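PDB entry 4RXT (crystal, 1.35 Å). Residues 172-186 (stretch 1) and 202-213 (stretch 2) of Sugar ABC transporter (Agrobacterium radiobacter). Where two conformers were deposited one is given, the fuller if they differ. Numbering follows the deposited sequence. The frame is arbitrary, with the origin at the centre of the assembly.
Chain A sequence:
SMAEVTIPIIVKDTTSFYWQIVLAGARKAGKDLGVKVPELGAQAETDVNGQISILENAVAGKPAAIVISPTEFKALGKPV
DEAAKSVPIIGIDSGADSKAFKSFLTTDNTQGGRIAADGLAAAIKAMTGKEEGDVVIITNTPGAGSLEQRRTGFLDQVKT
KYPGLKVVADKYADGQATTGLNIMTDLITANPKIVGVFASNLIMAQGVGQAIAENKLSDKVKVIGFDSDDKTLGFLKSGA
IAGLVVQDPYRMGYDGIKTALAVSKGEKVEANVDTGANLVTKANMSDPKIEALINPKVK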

# COMPACT_ATOMS: atom_id res chain seq x y z
N TYR A 172 -6.58 -14.15 3.02
CA TYR A 172 -6.35 -13.38 1.80
C TYR A 172 -7.62 -13.26 1.04
O TYR A 172 -8.39 -14.22 0.93
CB TYR A 172 -5.33 -14.08 0.89
CG TYR A 172 -3.90 -14.07 1.44
CD1 TYR A 172 -3.44 -15.06 2.32
CD2 TYR A 172 -3.03 -13.07 1.08
CE1 TYR A 172 -2.15 -15.04 2.81
CE2 TYR A 172 -1.75 -13.05 1.55
CZ TYR A 172 -1.30 -14.05 2.39
OH TYR A 172 0.03 -13.99 2.84
N ALA A 173 -7.80 -12.09 0.47
CA ALA A 173 -8.95 -11.80 -0.38
C ALA A 173 -8.50 -11.97 -1.85
O ALA A 173 -7.45 -12.62 -2.15
CB ALA A 173 -9.54 -10.40 -0.06
N ASP A 174 -9.34 -11.48 -2.77
CA ASP A 174 -9.15 -11.53 -4.22
C ASP A 174 -9.07 -10.11 -4.81
O ASP A 174 -9.50 -9.85 -5.95
CB ASP A 174 -10.32 -12.28 -4.86
CG ASP A 174 -11.64 -11.62 -4.63
OD1 ASP A 174 -11.72 -10.60 -3.89
OD2 ASP A 174 -12.61 -12.14 -5.22
N GLY A 175 -8.55 -9.19 -4.02
CA GLY A 175 -8.41 -7.84 -4.46
C GLY A 175 -9.64 -6.96 -4.39
O GLY A 175 -9.53 -5.81 -4.73
N GLN A 176 -10.78 -7.47 -3.92
CA GLN A 176 -12.00 -6.67 -3.83
C GLN A 176 -12.42 -6.38 -2.38
O GLN A 176 -12.47 -7.26 -1.53
CB GLN A 176 -13.16 -7.35 -4.54
CG GLN A 176 -12.83 -7.84 -5.92
CD GLN A 176 -13.99 -8.58 -6.52
OE1 GLN A 176 -14.85 -7.99 -7.16
NE2 GLN A 176 -14.02 -9.88 -6.32
N ALA A 177 -12.77 -5.11 -2.14
CA ALA A 177 -13.23 -4.67 -0.83
C ALA A 177 -14.39 -5.52 -0.36
O ALA A 177 -14.50 -5.84 0.83
CB ALA A 177 -13.61 -3.18 -0.84
N THR A 178 -15.29 -5.87 -1.27
CA THR A 178 -16.46 -6.64 -0.87
C THR A 178 -16.09 -8.02 -0.33
O THR A 178 -16.74 -8.55 0.53
CB THR A 178 -17.46 -6.81 -2.03
OG1 THR A 178 -16.77 -7.31 -3.17
CG2 THR A 178 -18.14 -5.48 -2.36
N THR A 179 -15.03 -8.59 -0.87
CA THR A 179 -14.52 -9.85 -0.35
C THR A 179 -13.94 -9.70 1.07
O THR A 179 -14.18 -10.54 1.93
CB THR A 179 -13.50 -10.44 -1.31
OG1 THR A 179 -14.08 -10.52 -2.62
CG2 THR A 179 -13.11 -11.84 -0.84
N GLY A 180 -13.22 -8.60 1.30
CA GLY A 180 -12.81 -8.18 2.66
C GLY A 180 -13.98 -8.12 3.65
O GLY A 180 -13.92 -8.63 4.79
N LEU A 181 -15.03 -7.46 3.20
CA LEU A 181 -16.24 -7.36 3.97
C LEU A 181 -16.80 -8.75 4.36
O LEU A 181 -17.10 -9.02 5.53
CB LEU A 181 -17.23 -6.48 3.19
CG LEU A 181 -18.44 -5.96 3.96
CD1 LEU A 181 -19.12 -4.85 3.19
CD2 LEU A 181 -19.47 -7.02 4.23
N ASN A 182 -16.96 -9.61 3.37
CA ASN A 182 -17.46 -10.95 3.57
C ASN A 182 -16.55 -11.81 4.46
O ASN A 182 -17.04 -12.48 5.33
CB ASN A 182 -17.71 -11.64 2.23
CG ASN A 182 -18.89 -11.07 1.44
OD1 ASN A 182 -19.78 -10.41 1.95
ND2 ASN A 182 -18.88 -11.38 0.15
N ILE A 183 -15.24 -11.71 4.25
CA ILE A 183 -14.28 -12.45 5.09
C ILE A 183 -14.46 -11.99 6.54
O ILE A 183 -14.54 -12.79 7.44
CB ILE A 183 -12.87 -12.20 4.64
CG1 ILE A 183 -12.59 -12.94 3.33
CG2 ILE A 183 -11.89 -12.76 5.67
CD1 ILE A 183 -11.34 -12.49 2.62
N MET A 184 -14.54 -10.66 6.75
CA MET A 184 -14.64 -10.15 8.12
C MET A 184 -15.90 -10.65 8.81
O MET A 184 -15.86 -11.13 9.96
CB MET A 184 -14.56 -8.61 8.15
CG MET A 184 -14.59 -8.01 9.55
SD MET A 184 -13.09 -8.24 10.54
CE MET A 184 -12.84 -9.95 10.86
N THR A 185 -17.02 -10.60 8.08
CA THR A 185 -18.31 -11.03 8.62
C THR A 185 -18.27 -12.55 8.94
O THR A 185 -18.76 -12.99 9.99
CB THR A 185 -19.45 -10.67 7.63
OG1 THR A 185 -19.45 -9.25 7.37
CG2 THR A 185 -20.77 -10.99 8.26
N ASP A 186 -17.64 -13.31 8.04
CA ASP A 186 -17.52 -14.77 8.20
C ASP A 186 -16.68 -15.10 9.42
O ASP A 186 -17.06 -15.94 10.25
CB ASP A 186 -16.87 -15.46 6.98
CG ASP A 186 -17.74 -15.46 5.71
OD1 ASP A 186 -18.91 -15.01 5.75
OD2 ASP A 186 -17.25 -15.93 4.65
N LEU A 202 -5.47 -0.21 1.60
CA LEU A 202 -6.68 0.61 1.51
C LEU A 202 -7.94 -0.26 1.27
O LEU A 202 -8.99 -0.03 1.85
CB LEU A 202 -6.54 1.59 0.37
CG LEU A 202 -7.77 2.44 0.06
CD1 LEU A 202 -8.08 3.27 1.28
CD2 LEU A 202 -7.50 3.29 -1.16
N ILE A 203 -7.82 -1.20 0.35
CA ILE A 203 -8.94 -1.98 -0.12
C ILE A 203 -9.51 -2.84 1.00
O ILE A 203 -10.70 -2.93 1.21
CB ILE A 203 -8.57 -2.85 -1.36
CG1 ILE A 203 -7.92 -2.00 -2.47
CG2 ILE A 203 -9.79 -3.62 -1.88
CD1 ILE A 203 -8.74 -0.78 -2.87
N MET A 204 -8.62 -3.47 1.76
CA MET A 204 -9.08 -4.22 2.91
C MET A 204 -9.61 -3.33 4.03
O MET A 204 -10.60 -3.68 4.71
CB MET A 204 -8.00 -5.18 3.42
CG MET A 204 -7.64 -6.33 2.49
SD MET A 204 -9.04 -7.48 2.08
CE MET A 204 -9.68 -6.73 0.57
N ALA A 205 -8.98 -2.18 4.24
CA ALA A 205 -9.55 -1.21 5.20
C ALA A 205 -10.99 -0.78 4.85
O ALA A 205 -11.83 -0.67 5.72
CB ALA A 205 -8.65 -0.01 5.30
N GLN A 206 -11.23 -0.54 3.58
CA GLN A 206 -12.60 -0.19 3.12
C GLN A 206 -13.57 -1.29 3.48
O GLN A 206 -14.60 -1.05 4.07
CB GLN A 206 -12.61 0.03 1.61
CG GLN A 206 -11.83 1.25 1.11
CD GLN A 206 -11.56 1.22 -0.39
OE1 GLN A 206 -11.58 0.16 -1.05
NE2 GLN A 206 -11.33 2.39 -0.95
N GLY A 207 -13.28 -2.50 3.04
CA GLY A 207 -14.17 -3.63 3.27
C GLY A 207 -14.36 -4.06 4.71
O GLY A 207 -15.48 -4.31 5.17
N VAL A 208 -13.25 -4.16 5.44
CA VAL A 208 -13.32 -4.53 6.86
C VAL A 208 -14.00 -3.43 7.69
O VAL A 208 -14.86 -3.71 8.55
CB VAL A 208 -11.91 -4.83 7.41
CG1 VAL A 208 -11.91 -5.03 8.93
CG2 VAL A 208 -11.38 -6.05 6.70
N GLY A 209 -13.63 -2.18 7.43
CA GLY A 209 -14.27 -1.07 8.10
C GLY A 209 -15.76 -1.09 7.86
O GLY A 209 -16.55 -0.85 8.80
N GLN A 210 -16.15 -1.34 6.61
CA GLN A 210 -17.58 -1.39 6.22
C GLN A 210 -18.30 -2.47 7.04
O GLN A 210 -19.38 -2.27 7.54
CB GLN A 210 -17.75 -1.62 4.72
CG GLN A 210 -19.16 -1.42 4.16
CD GLN A 210 -19.61 0.03 4.11
OE1 GLN A 210 -18.91 0.90 3.59
NE2 GLN A 210 -20.80 0.28 4.61
N ALA A 211 -17.68 -3.63 7.17
CA ALA A 211 -18.29 -4.72 7.96
C ALA A 211 -18.51 -4.34 9.43
O ALA A 211 -19.58 -4.61 10.04
CB ALA A 211 -17.40 -5.98 7.91
N ILE A 212 -17.50 -3.70 10.02
CA ILE A 212 -17.61 -3.24 11.39
C ILE A 212 -18.66 -2.12 11.56
O ILE A 212 -19.47 -2.19 12.49
CB ILE A 212 -16.23 -2.80 11.92
CG1 ILE A 212 -15.25 -4.01 11.95
CG2 ILE A 212 -16.32 -2.20 13.33
CD1 ILE A 212 -15.77 -5.31 12.54
N ALA A 213 -18.65 -1.14 10.65
CA ALA A 213 -19.64 -0.02 10.68
C ALA A 213 -21.08 -0.56 10.56
O ALA A 213 -21.98 -0.20 11.35
CB ALA A 213 -19.38 0.96 9.54

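Helices can pack backbone to backbone where small residues meet, and this pair from a sugar ABC transporter is a clear example. Helix 177-186 crosses helix 202-213 at -46°, with the axes only 6.9 Å apart; no hydrogen bond links the stretches, and shape does the work over 554 Å² of buried surface.

Contact begins before the first helix. Ala173 points its CB toward stretch 2, 3.7 Å from Met204 SD. The CA-to-CB bond of Asp174 points away from stretch 2, and its carboxylate, out of contact with that stretch, organises its own stretch instead: its OD1 accepts from Thr179 OG1 at 2.7 Å, tying the loop to the first helical turn. Gly175 has a positive phi, where a CB would jam against the preceding carbonyl. Beyond it, the N-cap residue Gln176 has its backbone O 3.5 Å from Met204 CE.

At Ala177, Ile203 reaches the backbone, its CG2 lying 3.3 Å from Ala177 N, and the two side chains also meet, with Ala177 CB 4.0 Å from Ile203 CG2. Ala177 O, already accepting from Leu181 N within its helix, also meets Gly207 CA at 3.3 Å in a CA-H...O contact. A CB on Gly207 would fall 2.1 Å from that oxygen, so glycine is what permits the approach. Gly180 answers from the other helix: its CA lies 3.9 Å from Met204 SD, and a CB there would crowd Met204 CE.

The tightest register follows, with the CA atoms of Leu181 and Gly207 4.3 Å apart. Leu181 CA makes a second CA-H...O contact, 3.4 Å from Gly207 O, while its CA-to-CB bond points sideways, and the t,t rotamer places CD1 3.6 Å from Gln210 CG. One turn on, buried Met184 starts toward the partner helix and then bends away. Its CG sits 3.8 Å from Ala211 CB, its SD 3.8 Å from Val208 CG1. Thr185 closes the contact at its margin, OG1 3.9 Å from Ala211 CB.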